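Local coordinates for 4-hydroxybenzoyl-CoA thioesterase (Pseudomonas sp. CBS3, PDB 1LO8), which hydrolyses 4-hydroxybenzoyl-CoA to 4-hydroxybenzoate and coenzyme A, the last step in the conversion of 4-chlorobenzoate to 4-hydroxybenzoate, at residues Q9-G14 with D76-E81; G58-S63 with I116-M121. All coordinates share one frame; numbering follows the deposited sequence.

Both contacts are antiparallel strand pairings within the hot-dog sheet of one subunit, but they lie on opposite sides of the chain's centre, with their own centres about 25 Å apart. Contact 1 joins strand 4-10 to strand 77-87 and is only partly buried; contact 2 joins strand 56-68 to strand 107-123 and is buried almost throughout. Regular backbone bonds and a small aliphatic cluster hold contact 1, whereas contact 2 adds a beta bulge, a buried arginine and direct bonds to the ligand. Each meets a ligand from a different site: Phe13 of contact 1 reaches into one shared with neighbouring subunits, while contact 2 forms part of the wall of another.

Contact 1: Q9-G14 with D76-E81; sequences QRIEFG and DVLTIE. With 4CA (4-hydroxybenzyl coenzyme A), chain B.
Ile11 and Leu78 meet where strand 4-10 runs out beside the start of strand 77-87, an antiparallel pair in the sheet of the hot-dog fold. This is the tight side: with CG1 beside its own backbone N (chi1 -52°), Ile11 carries CD1 to 3.8 Å from Leu78 CG and 3.6 Å from Asp76 CB. Next along the pair, Gln9 and Leu78 exchange two backbone hydrogen bonds, Leu78 N to Gln9 O being the shorter at 2.6 Å. Trp30 of helix 25-41 packs on Gln9 and Leu78.

The Arg10-Val77 side is looser and partly exposed. Arg10 CG comes no nearer than 4.0 Å to Val77 CG2, and a bend at chi3 (18°) turns the guanidinium back toward Glu12, where Arg10 NH1 makes a salt bridge with Glu12 OE2 at 3.1 Å. Glu12 OE1 is in turn paired with Arg36 of the second subunit.

Beyond the strand, Phe13 reaches the hydroxybenzyl group of a 4-hydroxybenzyl-CoA, with CE2 3.6 Å from ligand C4B and the phenolic O2B over one ring face, toward the rim. Trp47 of the second subunit meets the Phe13 ring edge-to-face. An alanine in place of Phe13 is likely to open a gap beside the ligand ring and leave Trp47 without this edge-to-face contact. Back at the pairing, the last bond is almost straight: Ile11 N points at Asp76 O over 3.0 Å, with 171° at the hydrogen.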
loop_
_atom_site.group_PDB
_atom_site.type_symbol
_atom_site.label_atom_id
_atom_site.label_comp_id
_atom_site.label_asym_id
_atom_site.label_seq_id
_atom_site.Cartn_x
_atom_site.Cartn_y
_atom_site.Cartn_z
ATOM N N GLN A 9 -11.198 9.835 7.913
ATOM C CA GLN A 9 -10.635 8.725 7.242
ATOM C C GLN A 9 -11.005 7.520 8.037
ATOM O O GLN A 9 -10.756 7.513 9.229
ATOM C CB GLN A 9 -9.105 8.911 7.217
ATOM C CG GLN A 9 -8.420 7.687 6.631
ATOM C CD GLN A 9 -8.840 7.660 5.201
ATOM O OE1 GLN A 9 -8.748 8.727 4.558
ATOM N NE2 GLN A 9 -9.381 6.497 4.779
ATOM N N ARG A 10 -11.640 6.537 7.375
ATOM C CA ARG A 10 -12.026 5.307 8.039
ATOM C C ARG A 10 -10.934 4.254 7.905
ATOM O O ARG A 10 -10.382 4.062 6.820
ATOM C CB ARG A 10 -13.364 4.787 7.533
ATOM C CG ARG A 10 -13.754 3.594 8.362
ATOM C CD ARG A 10 -15.231 3.184 8.347
ATOM N NE ARG A 10 -16.307 3.531 7.390
ATOM C CZ ARG A 10 -16.747 2.771 6.369
ATOM N NH1 ARG A 10 -16.113 1.620 6.031
ATOM N NH2 ARG A 10 -17.831 3.197 5.683
ATOM N N ILE A 11 -10.585 3.631 9.010
ATOM C CA ILE A 11 -9.534 2.655 8.968
ATOM C C ILE A 11 -10.133 1.339 8.539
ATOM O O ILE A 11 -11.135 0.916 9.089
ATOM C CB ILE A 11 -8.880 2.513 10.329
ATOM C CG1 ILE A 11 -8.458 3.892 10.869
ATOM C CG2 ILE A 11 -7.720 1.515 10.248
ATOM C CD1 ILE A 11 -8.001 3.887 12.340
ATOM N N GLU A 12 -9.491 0.684 7.582
ATOM C CA GLU A 12 -9.941 -0.613 7.068
ATOM C C GLU A 12 -9.120 -1.773 7.640
ATOM O O GLU A 12 -8.039 -1.581 8.160
ATOM C CB GLU A 12 -9.963 -0.680 5.535
ATOM C CG GLU A 12 -10.982 0.318 4.910
ATOM C CD GLU A 12 -12.378 0.032 5.371
ATOM O OE1 GLU A 12 -12.701 -0.996 5.950
ATOM O OE2 GLU A 12 -13.200 1.018 5.095
ATOM N N PHE A 13 -9.651 -2.980 7.557
ATOM C CA PHE A 13 -8.982 -4.138 8.096
ATOM C C PHE A 13 -7.606 -4.302 7.486
ATOM O O PHE A 13 -6.654 -4.618 8.157
ATOM C CB PHE A 13 -9.839 -5.310 7.679
ATOM C CG PHE A 13 -9.340 -6.687 8.026
ATOM C CD1 PHE A 13 -9.539 -7.173 9.313
ATOM C CD2 PHE A 13 -8.736 -7.511 7.076
ATOM C CE1 PHE A 13 -9.123 -8.459 9.645
ATOM C CE2 PHE A 13 -8.291 -8.792 7.396
ATOM C CZ PHE A 13 -8.497 -9.256 8.691
ATOM N N GLY A 14 -7.520 -4.050 6.194
ATOM C CA GLY A 14 -6.243 -4.183 5.497
ATOM C C GLY A 14 -5.205 -3.122 5.865
ATOM O O GLY A 14 -4.009 -3.242 5.559
ATOM N N ASP A 76 -12.190 2.278 13.456
ATOM C CA ASP A 76 -12.044 3.584 14.033
ATOM C C ASP A 76 -12.096 4.546 12.851
ATOM O O ASP A 76 -11.697 4.283 11.715
ATOM C CB ASP A 76 -10.683 3.774 14.694
ATOM C CG ASP A 76 -10.532 2.935 15.917
ATOM O OD1 ASP A 76 -11.469 2.353 16.377
ATOM O OD2 ASP A 76 -9.304 2.866 16.368
ATOM N N VAL A 77 -12.616 5.712 13.125
ATOM C CA VAL A 77 -12.712 6.739 12.137
ATOM C C VAL A 77 -11.851 7.908 12.595
ATOM O O VAL A 77 -12.064 8.457 13.695
ATOM C CB VAL A 77 -14.136 7.198 11.888
ATOM C CG1 VAL A 77 -14.118 8.423 10.987
ATOM C CG2 VAL A 77 -14.954 6.137 11.175
ATOM N N LEU A 78 -10.879 8.261 11.740
ATOM C CA LEU A 78 -9.950 9.292 12.027
ATOM C C LEU A 78 -10.412 10.625 11.561
ATOM O O LEU A 78 -11.053 10.702 10.542
ATOM C CB LEU A 78 -8.533 9.023 11.474
ATOM C CG LEU A 78 -7.901 7.691 11.873
ATOM C CD1 LEU A 78 -6.716 7.402 10.922
ATOM C CD2 LEU A 78 -7.420 7.787 13.307
ATOM N N THR A 79 -10.077 11.641 12.345
ATOM C CA THR A 79 -10.353 12.993 11.994
ATOM C C THR A 79 -8.995 13.651 11.921
ATOM O O THR A 79 -8.234 13.585 12.866
ATOM C CB THR A 79 -11.286 13.755 12.931
ATOM O OG1 THR A 79 -12.609 13.240 12.870
ATOM C CG2 THR A 79 -11.352 15.187 12.417
ATOM N N ILE A 80 -8.689 14.219 10.772
ATOM C CA ILE A 80 -7.415 14.842 10.530
ATOM C C ILE A 80 -7.607 16.321 10.353
ATOM O O ILE A 80 -8.502 16.780 9.641
ATOM C CB ILE A 80 -6.713 14.268 9.298
ATOM C CG1 ILE A 80 -6.559 12.748 9.411
ATOM C CG2 ILE A 80 -5.374 14.951 9.132
ATOM C CD1 ILE A 80 -6.191 12.056 8.090
ATOM N N GLU A 81 -6.727 17.039 11.033
ATOM C CA GLU A 81 -6.689 18.475 11.018
ATOM C C GLU A 81 -5.383 18.922 10.423
ATOM O O GLU A 81 -4.322 18.623 10.956
ATOM C CB GLU A 81 -6.741 18.962 12.471
ATOM C CG GLU A 81 -7.831 19.981 12.713
ATOM C CD GLU A 81 -7.550 20.634 14.011
ATOM O OE1 GLU A 81 -7.162 20.038 15.006
ATOM O OE2 GLU A 81 -7.798 21.920 13.977
HETATM N N1A 4CA B . -12.657 -21.207 -6.455
HETATM C C2A 4CA B . -13.942 -21.275 -5.972
HETATM N N3A 4CA B . -14.354 -21.651 -4.800
HETATM C C4A 4CA B . -13.321 -22.003 -4.023
HETATM C C5A 4CA B . -11.988 -22.014 -4.371
HETATM C C6A 4CA B . -11.636 -21.565 -5.666
HETATM N N6A 4CA B . -10.405 -21.489 -6.144
HETATM N N7A 4CA B . -11.205 -22.465 -3.307
HETATM C C8A 4CA B . -12.094 -22.731 -2.335
HETATM N N9A 4CA B . -13.370 -22.515 -2.750
HETATM C C1D 4CA B . -14.565 -22.889 -2.048
HETATM C C2D 4CA B . -14.363 -24.374 -1.867
HETATM O O2D 4CA B . -14.921 -25.127 -2.945
HETATM C C3D 4CA B . -15.226 -24.676 -0.692
HETATM O O3D 4CA B . -16.542 -24.875 -1.153
HETATM P P3D 4CA B . -17.906 -25.440 -0.887
HETATM O O7A 4CA B . -18.266 -26.289 -2.084
HETATM O O8A 4CA B . -17.856 -26.229 0.403
HETATM O O9A 4CA B . -18.911 -24.332 -0.744
HETATM C C4D 4CA B . -15.033 -23.451 0.158
HETATM O O4D 4CA B . -14.473 -22.435 -0.755
HETATM C C5D 4CA B . -14.076 -23.822 1.275
HETATM O O5D 4CA B . -12.894 -24.375 0.667
HETATM P P1A 4CA B . -12.425 -25.754 1.230
HETATM O O1A 4CA B . -11.418 -26.292 0.273
HETATM O O2A 4CA B . -13.644 -26.599 1.243
HETATM O O3A 4CA B . -11.864 -25.619 2.661
HETATM P P2A 4CA B . -10.357 -25.361 3.234
HETATM O O4A 4CA B . -10.495 -24.983 4.670
HETATM O O5A 4CA B . -9.615 -26.638 3.141
HETATM O O6A 4CA B . -9.523 -24.226 2.397
HETATM C CBP 4CA B . -8.932 -21.959 2.793
HETATM C CCP 4CA B . -10.084 -22.941 2.616
HETATM C CDP 4CA B . -8.162 -22.200 4.114
HETATM C CEP 4CA B . -9.449 -20.519 2.692
HETATM C CAP 4CA B . -7.872 -22.196 1.719
HETATM O OAP 4CA B . -8.439 -21.921 0.418
HETATM C C9P 4CA B . -6.856 -21.033 1.731
HETATM O O9P 4CA B . -6.069 -20.815 2.658
HETATM N N8P 4CA B . -6.839 -20.138 0.599
HETATM C C7P 4CA B . -5.898 -19.039 0.840
HETATM C C6P 4CA B . -6.661 -17.833 1.375
HETATM C C5P 4CA B . -5.772 -16.570 1.291
HETATM O O5P 4CA B . -4.669 -16.483 1.781
HETATM N N4P 4CA B . -6.271 -15.490 0.476
HETATM C C3P 4CA B . -5.366 -14.339 0.468
HETATM C C2P 4CA B . -5.577 -13.457 1.703
HETATM S S1P 4CA B . -7.231 -12.802 2.024
HETATM C C1B 4CA B . -7.050 -11.661 3.340
HETATM C C2B 4CA B . -8.285 -11.382 4.056
HETATM C C3B 4CA B . -8.551 -12.074 5.259
HETATM C C4B 4CA B . -9.737 -11.805 5.971
HETATM C C5B 4CA B . -10.639 -10.830 5.484
HETATM O O2B 4CA B . -11.726 -10.451 6.245
HETATM C C6B 4CA B . -10.388 -10.181 4.243
HETATM C C7B 4CA B . -9.176 -10.406 3.556
#

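Contact 2: G58-S63 with I116-M121; sequences GTPIVS and IRVFAM. With 4CA (4-hydroxybenzyl coenzyme A), chain C.
Thr59 lays its methyl over one face of the Phe119 ring, CG2 standing 3.7 Å from the ring centroid in a CH-pi contact; a chi1 of 60° puts CG2 there, beside the backbone N and anti to the carbonyl carbon. The two side chains run side by side, whereas Arg117 crosses Thr59 obliquely. Extended from CG to NE, Arg117 brings NH1 to Thr59 O at 2.9 Å, and that oxygen lies in the guanidinium plane. With this bond, salt bridges from NE to Glu115 and from NH2 to Asp32 fix the group's rotation; its edge also meets ligand C6B.

Further along, Val62 and Ser63 both face Ile116 in a classic beta bulge: Ile116 O accepts from both their amides, at 2.8 Å from Val62 N. Val62 CG2 rests 3.6 Å from Ile116 CG2, and both residues touch the adenine. Pro60 CG packs 3.6 Å from Ala120 CB.

Thr59, Pro60 and Ile61 belong to the substrate site: Thr59 N donates a hydrogen bond to the phenolic O2B (3.1 Å), and Ile61 O accepts one from ligand N4P (2.8 Å).

Helix 25-41 approaches Thr59 through Phe39 and Arg117 through Ser35, strand 92-101 adds Phe92, strand 126-130 flanks Val118 and Phe119, and at Ser63 the sheet continues into the fourth subunit.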
loop_
_atom_site.group_PDB
_atom_site.type_symbol
_atom_site.label_atom_id
_atom_site.label_comp_id
_atom_site.label_asym_id
_atom_site.label_seq_id
_atom_site.Cartn_x
_atom_site.Cartn_y
_atom_site.Cartn_z
ATOM N N GLY A 58 3.285 19.088 -7.947
ATOM C CA GLY A 58 2.762 18.736 -6.623
ATOM C C GLY A 58 3.627 19.368 -5.547
ATOM O O GLY A 58 4.365 20.297 -5.831
ATOM N N THR A 59 3.533 18.831 -4.322
ATOM C CA THR A 59 4.289 19.328 -3.172
ATOM C C THR A 59 5.038 18.209 -2.458
ATOM O O THR A 59 4.593 17.763 -1.398
ATOM C CB THR A 59 3.385 20.073 -2.167
ATOM O OG1 THR A 59 2.386 19.171 -1.694
ATOM C CG2 THR A 59 2.665 21.199 -2.884
ATOM N N PRO A 60 6.157 17.746 -3.021
ATOM C CA PRO A 60 6.941 16.660 -2.430
ATOM C C PRO A 60 7.407 16.973 -1.020
ATOM O O PRO A 60 7.689 18.110 -0.618
ATOM C CB PRO A 60 8.210 16.505 -3.254
ATOM C CG PRO A 60 8.229 17.643 -4.248
ATOM C CD PRO A 60 6.819 18.243 -4.246
ATOM N N ILE A 61 7.559 15.921 -0.237
ATOM C CA ILE A 61 7.987 16.128 1.120
ATOM C C ILE A 61 9.494 16.092 1.191
ATOM O O ILE A 61 10.152 15.311 0.487
ATOM C CB ILE A 61 7.320 15.066 2.008
ATOM C CG1 ILE A 61 7.532 15.365 3.479
ATOM C CG2 ILE A 61 7.724 13.624 1.632
ATOM C CD1 ILE A 61 6.702 14.385 4.343
ATOM N N VAL A 62 10.041 16.966 2.033
ATOM C CA VAL A 62 11.494 17.121 2.267
ATOM C C VAL A 62 11.864 16.770 3.706
ATOM O O VAL A 62 12.961 16.337 3.999
ATOM C CB VAL A 62 12.079 18.494 1.870
ATOM C CG1 VAL A 62 11.942 18.668 0.359
ATOM C CG2 VAL A 62 11.370 19.679 2.519
ATOM N N SER A 63 10.910 16.879 4.618
ATOM C CA SER A 63 11.229 16.566 5.990
ATOM C C SER A 63 9.992 16.223 6.807
ATOM O O SER A 63 8.899 16.706 6.561
ATOM C CB SER A 63 11.889 17.822 6.546
ATOM O OG SER A 63 12.280 17.568 7.859
ATOM N N ILE A 116 7.414 19.132 6.164
ATOM C CA ILE A 116 8.037 20.213 5.442
ATOM C C ILE A 116 8.013 19.792 3.995
ATOM O O ILE A 116 8.579 18.769 3.640
ATOM C CB ILE A 116 9.437 20.560 5.934
ATOM C CG1 ILE A 116 9.373 20.888 7.396
ATOM C CG2 ILE A 116 10.040 21.744 5.179
ATOM C CD1 ILE A 116 10.704 21.494 7.851
ATOM N N ARG A 117 7.308 20.575 3.172
ATOM C CA ARG A 117 7.159 20.279 1.769
ATOM C C ARG A 117 7.510 21.485 0.931
ATOM O O ARG A 117 7.697 22.578 1.434
ATOM C CB ARG A 117 5.703 19.863 1.444
ATOM C CG ARG A 117 5.161 18.603 2.144
ATOM C CD ARG A 117 3.672 18.478 1.944
ATOM N NE ARG A 117 3.121 17.246 2.521
ATOM C CZ ARG A 117 2.919 16.145 1.807
ATOM N NH1 ARG A 117 3.220 16.021 0.503
ATOM N NH2 ARG A 117 2.388 15.108 2.410
ATOM N N VAL A 118 7.604 21.276 -0.367
ATOM C CA VAL A 118 7.874 22.379 -1.294
ATOM C C VAL A 118 7.023 22.195 -2.553
ATOM O O VAL A 118 6.607 21.062 -2.891
ATOM C CB VAL A 118 9.330 22.373 -1.765
ATOM C CG1 VAL A 118 10.343 22.339 -0.656
ATOM C CG2 VAL A 118 9.556 21.137 -2.639
ATOM N N PHE A 119 6.804 23.303 -3.280
ATOM C CA PHE A 119 6.112 23.238 -4.561
ATOM C C PHE A 119 7.207 22.864 -5.528
ATOM O O PHE A 119 8.256 23.458 -5.412
ATOM C CB PHE A 119 5.519 24.562 -4.964
ATOM C CG PHE A 119 4.220 24.710 -4.250
ATOM C CD1 PHE A 119 3.058 24.120 -4.743
ATOM C CD2 PHE A 119 4.151 25.414 -3.052
ATOM C CE1 PHE A 119 1.843 24.234 -4.069
ATOM C CE2 PHE A 119 2.940 25.521 -2.362
ATOM C CZ PHE A 119 1.780 24.937 -2.870
ATOM N N ALA A 120 7.011 21.858 -6.389
ATOM C CA ALA A 120 8.088 21.455 -7.257
ATOM C C ALA A 120 7.710 21.252 -8.690
ATOM O O ALA A 120 6.590 20.965 -9.086
ATOM C CB ALA A 120 8.704 20.134 -6.843
ATOM N N MET A 121 8.746 21.310 -9.468
ATOM C CA MET A 121 8.610 21.101 -10.863
ATOM C C MET A 121 9.509 19.974 -11.258
ATOM O O MET A 121 10.418 19.626 -10.505
ATOM C CB MET A 121 9.029 22.407 -11.516
ATOM C CG MET A 121 7.899 23.351 -11.260
ATOM S SD MET A 121 8.194 24.831 -12.204
ATOM C CE MET A 121 10.001 24.793 -12.127
HETATM N N1A 4CA C . 14.274 20.253 6.140
HETATM C C2A 4CA C . 13.626 21.461 6.033
HETATM N N3A 4CA C . 13.435 22.193 4.979
HETATM C C4A 4CA C . 13.973 21.618 3.896
HETATM C C5A 4CA C . 14.670 20.431 3.848
HETATM C C6A 4CA C . 14.808 19.693 5.048
HETATM N N6A 4CA C . 15.422 18.527 5.166
HETATM N N7A 4CA C . 15.102 20.165 2.547
HETATM C C8A 4CA C . 14.661 21.216 1.835
HETATM N N9A 4CA C . 14.029 22.126 2.621
HETATM C C1D 4CA C . 13.622 23.446 2.232
HETATM C C2D 4CA C . 14.925 24.042 1.757
HETATM O O2D 4CA C . 15.622 24.713 2.808
HETATM C C3D 4CA C . 14.470 25.122 0.840
HETATM O O3D 4CA C . 14.186 26.266 1.613
HETATM P P3D 4CA C . 13.989 27.752 1.651
HETATM O O7A 4CA C . 14.889 28.282 2.742
HETATM O O8A 4CA C . 14.320 28.316 0.286
HETATM O O9A 4CA C . 12.560 28.081 1.982
HETATM C C4D 4CA C . 13.273 24.490 0.185
HETATM O O4D 4CA C . 12.912 23.356 1.060
HETATM C C5D 4CA C . 13.697 24.045 -1.201
HETATM O O5D 4CA C . 14.863 23.213 -1.051
HETATM P P1A 4CA C . 16.087 23.593 -1.944
HETATM O O1A 4CA C . 17.259 22.844 -1.412
HETATM O O2A 4CA C . 16.263 25.053 -1.753
HETATM O O3A 4CA C . 15.817 23.286 -3.431
HETATM P P2A 4CA C . 16.103 21.969 -4.355
HETATM O O4A 4CA C . 15.316 22.138 -5.610
HETATM O O5A 4CA C . 17.545 21.957 -4.688
HETATM O O6A 4CA C . 15.741 20.555 -3.609
HETATM C CBP 4CA C . 13.960 18.991 -3.773
HETATM C CCP 4CA C . 14.337 20.430 -3.445
HETATM C CDP 4CA C . 14.135 18.674 -5.278
HETATM C CEP 4CA C . 12.535 18.698 -3.294
HETATM C CAP 4CA C . 14.934 18.027 -3.096
HETATM O OAP 4CA C . 14.814 18.158 -1.661
HETATM C C9P 4CA C . 14.389 16.586 -3.199
HETATM O O9P 4CA C . 14.292 15.961 -4.261
HETATM N N8P 4CA C . 13.953 15.939 -1.986
HETATM C C7P 4CA C . 13.366 14.630 -2.296
HETATM C C6P 4CA C . 11.851 14.769 -2.387
HETATM C C5P 4CA C . 11.192 13.371 -2.348
HETATM O O5P 4CA C . 11.468 12.469 -3.107
HETATM N N4P 4CA C . 10.281 13.123 -1.258
HETATM C C3P 4CA C . 9.704 11.778 -1.314
HETATM C C2P 4CA C . 8.512 11.725 -2.276
HETATM S S1P 4CA C . 7.132 12.860 -2.005
HETATM C C1B 4CA C . 5.871 12.357 -3.110
HETATM C C2B 4CA C . 4.885 13.389 -3.393
HETATM C C3B 4CA C . 5.018 14.159 -4.570
HETATM C C4B 4CA C . 4.064 15.153 -4.865
HETATM C C5B 4CA C . 2.972 15.356 -3.989
HETATM O O2B 4CA C . 1.954 16.219 -4.340
HETATM C C6B 4CA C . 2.879 14.613 -2.778
HETATM C C7B 4CA C . 3.800 13.579 -2.508
#